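Local coordinates for superoxide dismutase (Candida albicans, PDB 4GUN), which probably converts superoxide to hydrogen peroxide and dioxygen at a manganese ion, as a member of the iron/manganese superoxide dismutase family, at residues 36-39 and 40-44; 46-49 and 50-54; 120-123 and 124-128. The protein carries 2 engineered substitutions. All coordinates share one frame; numbering follows the deposited sequence.

Contact 1: 36-39 and 40-44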
loop_
_atom_site.group_PDB
_atom_site.type_symbol
_atom_site.label_atom_id
_atom_site.label_comp_id
_atom_site.label_asym_id
_atom_site.label_seq_id
_atom_site.Cartn_x
_atom_site.Cartn_y
_atom_site.Cartn_z
ATOM N N HIS A 36 -9.472 -11.645 -20.167
ATOM C CA HIS A 36 -8.613 -11.212 -19.057
ATOM C C HIS A 36 -7.117 -11.333 -19.283
ATOM O O HIS A 36 -6.399 -10.339 -19.106
ATOM C CB HIS A 36 -9.062 -11.769 -17.681
ATOM C CG HIS A 36 -10.442 -11.342 -17.284
ATOM N ND1 HIS A 36 -10.670 -10.138 -16.625
ATOM C CD2 HIS A 36 -11.631 -11.954 -17.496
ATOM C CE1 HIS A 36 -11.976 -10.079 -16.425
ATOM N NE2 HIS A 36 -12.599 -11.151 -16.933
ATOM N N HIS A 37 -6.626 -12.535 -19.606
ATOM C CA HIS A 37 -5.189 -12.723 -19.855
ATOM C C HIS A 37 -4.776 -11.908 -21.083
ATOM O O HIS A 37 -3.773 -11.213 -21.024
ATOM C CB HIS A 37 -4.816 -14.222 -19.994
ATOM C CG HIS A 37 -3.343 -14.520 -19.951
ATOM N ND1 HIS A 37 -2.881 -15.779 -19.612
ATOM C CD2 HIS A 37 -2.274 -13.727 -20.227
ATOM C CE1 HIS A 37 -1.563 -15.707 -19.672
ATOM N NE2 HIS A 37 -1.154 -14.491 -20.052
ATOM N N VAL A 38 -5.600 -11.909 -22.141
ATOM C CA VAL A 38 -5.360 -11.116 -23.369
ATOM C C VAL A 38 -5.164 -9.612 -23.047
ATOM O O VAL A 38 -4.323 -8.958 -23.668
ATOM C CB VAL A 38 -6.494 -11.368 -24.411
ATOM C CG1 VAL A 38 -6.578 -10.245 -25.447
ATOM C CG2 VAL A 38 -6.313 -12.716 -25.103
ATOM N N ALA A 39 -5.960 -9.068 -22.090
ATOM C CA ALA A 39 -5.872 -7.662 -21.671
ATOM C C ALA A 39 -4.524 -7.359 -20.988
ATOM O O ALA A 39 -3.953 -6.290 -21.211
ATOM C CB ALA A 39 -7.040 -7.295 -20.761
ATOM N N TYR A 40 -3.984 -8.309 -20.214
ATOM C CA TYR A 40 -2.654 -8.131 -19.615
ATOM C C TYR A 40 -1.536 -8.258 -20.681
ATOM O O TYR A 40 -0.544 -7.546 -20.582
ATOM C CB TYR A 40 -2.413 -9.113 -18.455
ATOM C CG TYR A 40 -3.452 -9.047 -17.356
ATOM C CD1 TYR A 40 -3.657 -7.875 -16.631
ATOM C CD2 TYR A 40 -4.164 -10.178 -16.978
ATOM C CE1 TYR A 40 -4.599 -7.812 -15.610
ATOM C CE2 TYR A 40 -5.133 -10.122 -15.976
ATOM C CZ TYR A 40 -5.335 -8.944 -15.282
ATOM O OH TYR A 40 -6.285 -8.902 -14.289
ATOM N N VAL A 41 -1.690 -9.151 -21.693
ATOM C CA VAL A 41 -0.705 -9.300 -22.784
ATOM C C VAL A 41 -0.567 -7.947 -23.532
ATOM O O VAL A 41 0.550 -7.469 -23.806
ATOM C CB VAL A 41 -1.097 -10.464 -23.758
ATOM C CG1 VAL A 41 -0.266 -10.421 -25.056
ATOM C CG2 VAL A 41 -0.944 -11.825 -23.081
ATOM N N ASN A 42 -1.723 -7.349 -23.866
ATOM C CA ASN A 42 -1.804 -6.083 -24.575
ATOM C C ASN A 42 -1.295 -4.913 -23.737
ATOM O O ASN A 42 -0.528 -4.083 -24.246
ATOM C CB ASN A 42 -3.235 -5.848 -25.079
ATOM C CG ASN A 42 -3.596 -6.781 -26.213
ATOM O OD1 ASN A 42 -2.716 -7.309 -26.907
ATOM N ND2 ASN A 42 -4.896 -6.976 -26.456
ATOM N N GLY A 43 -1.707 -4.888 -22.463
ATOM C CA GLY A 43 -1.334 -3.867 -21.505
ATOM C C GLY A 43 0.162 -3.824 -21.284
ATOM O O GLY A 43 0.747 -2.743 -21.291
ATOM N N TYR A 44 0.806 -4.994 -21.154
ATOM C CA TYR A 44 2.258 -5.027 -20.997
ATOM C C TYR A 44 2.967 -4.528 -22.249
ATOM O O TYR A 44 3.843 -3.675 -22.132
ATOM C CB TYR A 44 2.782 -6.418 -20.553
ATOM C CG TYR A 44 4.291 -6.493 -20.422
ATOM C CD1 TYR A 44 4.927 -6.138 -19.235
ATOM C CD2 TYR A 44 5.079 -6.946 -21.475
ATOM C CE1 TYR A 44 6.319 -6.183 -19.118
ATOM C CE2 TYR A 44 6.470 -6.978 -21.376
ATOM C CZ TYR A 44 7.086 -6.605 -20.192
ATOM O OH TYR A 44 8.453 -6.666 -20.103
#

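Contact 2: 46-49 and 50-54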
loop_
_atom_site.group_PDB
_atom_site.type_symbol
_atom_site.label_atom_id
_atom_site.label_comp_id
_atom_site.label_asym_id
_atom_site.label_seq_id
_atom_site.Cartn_x
_atom_site.Cartn_y
_atom_site.Cartn_z
ATOM N N ALA A 46 1.983 -2.501 -24.610
ATOM C CA ALA A 46 1.738 -1.064 -24.756
ATOM C C ALA A 46 2.535 -0.281 -23.713
ATOM O O ALA A 46 3.127 0.735 -24.075
ATOM C CB ALA A 46 0.251 -0.751 -24.620
ATOM N N ALA A 47 2.577 -0.760 -22.440
ATOM C CA ALA A 47 3.333 -0.122 -21.339
ATOM C C ALA A 47 4.811 -0.080 -21.643
ATOM O O ALA A 47 5.462 0.925 -21.340
ATOM C CB ALA A 47 3.103 -0.850 -20.019
ATOM N N ILE A 48 5.349 -1.159 -22.232
ATOM C CA ILE A 48 6.768 -1.215 -22.598
ATOM C C ILE A 48 7.094 -0.204 -23.699
ATOM O O ILE A 48 8.134 0.455 -23.634
ATOM C CB ILE A 48 7.255 -2.664 -22.901
ATOM C CG1 ILE A 48 7.468 -3.465 -21.592
ATOM C CG2 ILE A 48 8.516 -2.714 -23.808
ATOM C CD1 ILE A 48 8.202 -2.756 -20.423
ATOM N N ASP A 49 6.194 -0.074 -24.683
ATOM C CA ASP A 49 6.369 0.871 -25.781
ATOM C C ASP A 49 6.359 2.310 -25.224
ATOM O O ASP A 49 7.197 3.140 -25.619
ATOM C CB ASP A 49 5.261 0.680 -26.831
ATOM C CG ASP A 49 5.516 1.420 -28.131
ATOM O OD1 ASP A 49 4.533 1.730 -28.835
ATOM O OD2 ASP A 49 6.701 1.682 -28.446
ATOM N N ALA A 50 5.424 2.586 -24.278
ATOM C CA ALA A 50 5.303 3.901 -23.645
ATOM C C ALA A 50 6.561 4.236 -22.812
ATOM O O ALA A 50 7.038 5.377 -22.831
ATOM C CB ALA A 50 4.047 3.955 -22.787
ATOM N N LEU A 51 7.110 3.221 -22.126
ATOM C CA LEU A 51 8.290 3.308 -21.264
ATOM C C LEU A 51 9.561 3.695 -22.031
ATOM O O LEU A 51 10.275 4.595 -21.587
ATOM C CB LEU A 51 8.479 1.974 -20.502
ATOM C CG LEU A 51 9.429 1.932 -19.283
ATOM C CD1 LEU A 51 10.837 1.535 -19.675
ATOM C CD2 LEU A 51 9.350 3.205 -18.423
ATOM N N GLU A 52 9.841 3.035 -23.167
ATOM C CA GLU A 52 11.033 3.325 -23.989
ATOM C C GLU A 52 11.019 4.747 -24.544
ATOM O O GLU A 52 12.053 5.426 -24.537
ATOM C CB GLU A 52 11.217 2.277 -25.091
ATOM C CG GLU A 52 11.447 0.893 -24.506
ATOM C CD GLU A 52 11.355 -0.285 -25.452
ATOM O OE1 GLU A 52 10.666 -0.179 -26.491
ATOM O OE2 GLU A 52 11.929 -1.343 -25.116
ATOM N N LYS A 53 9.833 5.212 -24.961
ATOM C CA LYS A 53 9.587 6.571 -25.441
ATOM C C LYS A 53 9.921 7.590 -24.324
ATOM O O LYS A 53 10.737 8.485 -24.541
ATOM C CB LYS A 53 8.114 6.711 -25.852
ATOM C CG LYS A 53 7.869 6.870 -27.346
ATOM C CD LYS A 53 6.390 7.178 -27.645
ATOM C CE LYS A 53 6.006 8.624 -27.373
ATOM N NZ LYS A 53 4.537 8.840 -27.449
ATOM N N ALA A 54 9.321 7.425 -23.127
ATOM C CA ALA A 54 9.522 8.314 -21.983
ATOM C C ALA A 54 10.941 8.289 -21.371
ATOM O O ALA A 54 11.444 9.357 -21.001
ATOM C CB ALA A 54 8.473 8.044 -20.914
#

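Contact 3: 120-123 and 124-128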
loop_
_atom_site.group_PDB
_atom_site.type_symbol
_atom_site.label_atom_id
_atom_site.label_comp_id
_atom_site.label_asym_id
_atom_site.label_seq_id
_atom_site.Cartn_x
_atom_site.Cartn_y
_atom_site.Cartn_z
ATOM N N ASP A 120 -5.526 -26.949 3.560
ATOM C CA ASP A 120 -6.312 -26.248 4.597
ATOM C C ASP A 120 -5.732 -24.878 4.923
ATOM O O ASP A 120 -6.482 -23.906 5.042
ATOM C CB ASP A 120 -6.417 -27.076 5.882
ATOM C CG ASP A 120 -7.328 -28.275 5.801
ATOM O OD1 ASP A 120 -8.231 -28.285 4.923
ATOM O OD2 ASP A 120 -7.151 -29.202 6.617
ATOM N N ILE A 121 -4.402 -24.808 5.076
ATOM C CA ILE A 121 -3.672 -23.565 5.343
ATOM C C ILE A 121 -3.844 -22.586 4.159
ATOM O O ILE A 121 -4.170 -21.419 4.386
ATOM C CB ILE A 121 -2.191 -23.837 5.723
ATOM C CG1 ILE A 121 -2.103 -24.535 7.092
ATOM C CG2 ILE A 121 -1.374 -22.547 5.726
ATOM C CD1 ILE A 121 -0.848 -25.369 7.295
ATOM N N THR A 122 -3.687 -23.074 2.918
ATOM C CA THR A 122 -3.880 -22.249 1.723
ATOM C C THR A 122 -5.324 -21.723 1.618
ATOM O O THR A 122 -5.529 -20.561 1.263
ATOM C CB THR A 122 -3.469 -22.998 0.441
ATOM O OG1 THR A 122 -2.138 -23.498 0.582
ATOM C CG2 THR A 122 -3.540 -22.107 -0.802
ATOM N N ASN A 123 -6.313 -22.584 1.911
ATOM C CA ASN A 123 -7.714 -22.186 1.845
ATOM C C ASN A 123 -8.018 -21.106 2.881
ATOM O O ASN A 123 -8.815 -20.214 2.587
ATOM C CB ASN A 123 -8.651 -23.389 1.956
ATOM C CG ASN A 123 -8.723 -24.233 0.710
ATOM O OD1 ASN A 123 -8.441 -23.788 -0.408
ATOM N ND2 ASN A 123 -9.076 -25.497 0.878
ATOM N N SER A 124 -7.327 -21.155 4.060
ATOM C CA SER A 124 -7.439 -20.159 5.134
ATOM C C SER A 124 -6.846 -18.816 4.674
ATOM O O SER A 124 -7.436 -17.774 4.937
ATOM C CB SER A 124 -6.775 -20.646 6.421
ATOM O OG SER A 124 -7.704 -21.361 7.220
ATOM N N LYS A 125 -5.697 -18.849 3.970
ATOM C CA LYS A 125 -5.072 -17.654 3.396
ATOM C C LYS A 125 -5.955 -17.049 2.309
ATOM O O LYS A 125 -6.137 -15.833 2.282
ATOM C CB LYS A 125 -3.677 -17.957 2.827
ATOM C CG LYS A 125 -2.548 -17.951 3.861
ATOM C CD LYS A 125 -2.128 -16.541 4.301
ATOM C CE LYS A 125 -0.643 -16.379 4.536
ATOM N NZ LYS A 125 -0.080 -17.386 5.484
ATOM N N LEU A 126 -6.514 -17.897 1.421
ATOM C CA LEU A 126 -7.406 -17.456 0.334
ATOM C C LEU A 126 -8.649 -16.768 0.904
ATOM O O LEU A 126 -9.013 -15.709 0.412
ATOM C CB LEU A 126 -7.791 -18.644 -0.595
ATOM C CG LEU A 126 -6.734 -19.105 -1.558
ATOM C CD1 LEU A 126 -6.925 -20.576 -1.930
ATOM C CD2 LEU A 126 -6.650 -18.158 -2.781
ATOM N N ALA A 127 -9.243 -17.331 1.986
ATOM C CA ALA A 127 -10.426 -16.783 2.674
ATOM C C ALA A 127 -10.193 -15.338 3.200
ATOM O O ALA A 127 -11.093 -14.503 3.137
ATOM C CB ALA A 127 -10.809 -17.688 3.830
ATOM N N GLY A 128 -8.982 -15.071 3.693
ATOM C CA GLY A 128 -8.594 -13.777 4.243
ATOM C C GLY A 128 -8.191 -12.711 3.243
ATOM O O GLY A 128 -7.918 -11.587 3.655
#

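Contact 1: 36-39 and 40-44
The imidazole of His37 meets Val41 one turn further along helix 26-56, the first arm of the alpha-hairpin of the iron/manganese superoxide dismutases. CG2 of Val41 lies 3.7 Å from CD2 of His37, approaching the ring obliquely. The same methyl sits 3.6 Å from the carbonyl O of His37, which also accepts the backbone bond from Val41 N. In Tyr40 the ring leans back over the preceding turn: with CG beside its own N and anti to the carbonyl carbon (chi1 -56°), CD2 comes within 3.1 Å of His36 O, while the bond from Tyr40 N to that oxygen is weak at 3.3 Å. Val38 and Asn42 run side by side on the outer face.

The second shell fixes these rings. His37 uses both nitrogens: ND1 is hydrogen-bonded to Trp84 NE1 and NE2 to His77 ND1, so its rotation is pinned between two residues of helix 60-85. The Tyr40 ring meets that of the manganese ligand His80, their planes about 25° apart, and its OH bonds to Gln155, as in the second-sphere network of this family; His36 stacks on the ligand His174 and reaches Tyr177 of a second subunit through NE2. On the exposed side, CG1 of Val38 ends 3.8 Å from ND2 of Asn42.

Contact 2: 46-49 and 50-54
Ala46 to Ala54 form regular alpha-helix, in which the carbonyls of Ala46, Ala47 and Ile48 receive the N-H groups of Ala50, Leu51 and Glu52. The bond from Leu51 N to Ala47 O measures 2.9 Å, whereas that from Lys53 N to Asp49 O is weak at 3.4 Å. Among the side chains, Ile48 and Glu52 meet at an angle, CG2 of Ile48 lying 3.9 Å from OE2 of Glu52. The extended Glu52 chain starts with CG beside its own N (chi1 -62°), which sets CG 3.5 Å from Ile48 O and brings the carboxylate beside the isoleucine CG2.

Leu51 packs on Gln67 and Ile70, and Ala50 on Ile66, of helix 60-85, the hairpin's other arm. At a tetramer interface, Ile48 and Glu52 pack on Val55, and Leu51 on Leu51, of a third subunit.

Asp49 OD2 and Glu52 OE1, 4.8 Å apart, both accept from Ile2 N, the second bond being weak; these bonds tie the first modelled residue to the helix. If that nitrogen is a true, protonated amino terminus, its charge would probably offset the two carboxylates. Glu6 brings a further carboxylate close to Glu52 OE2, which could raise the proton affinity there.

Contact 3: 120-123 and 124-128
Thr122 holds CG2 anti to its own backbone N, and Leu126 holds CG beside its N (chi1 -76°), so that the two side chains lie side by side, pointing the same way, on helix 115-127 of the C-terminal alpha/beta domain. CG2 of Thr122 then meets CD1 of Leu126 at 3.9 Å. CD1 also lies 3.5 Å from Thr122 O, the carbonyl that takes the N-H of Leu126 in a bond of 2.8 Å and 162°. The leucine is thus laid back on the turn that precedes it.

The OD1 of Asn123 accepts from Trp192 NE1, which helps orient the amide. Phe188 of helix 184-191 packs against both Asn123 and Leu126, while Thr122 and Leu126 rest on Ile137 and Ala135 of strand 133-140. The helix thus packs on both the sheet and helix 184-191.

OG1 of Thr122 is hydrogen-bonded back to Leu118 O within the same helix. Lys125, bent along its chain, turns aside from the preceding turn to place NZ on Val149 O of strand 146-153, and it also packs on His162 of a fourth subunit. Asn123 crosses Leu126 at an angle, its OD1 standing 3.9 Å from CD1 of the leucine.

Overall arrangement
Contacts 1 and 2 are successive segments of helix 26-56, their centres about 15 Å apart, whereas contact 3 belongs to the C-terminal domain and lies on the opposite side of the chain's centre, its own centre about 28 Å and about 38 Å from those of contacts 1 and 2. Contact 1 borders the metal site: the side chain of His36 is about 5 Å from the manganese ion. Contact 3 is more remote, with the Leu126 side chain about 11 Å from the metal and about 7 Å from that of the manganese ligand Asp170. Contact 2 lies away from the site. Each contact also touches a neighbouring chain: contacts 1 and 2 share the third subunit, contact 1 adds the second, and contact 3 meets the fourth.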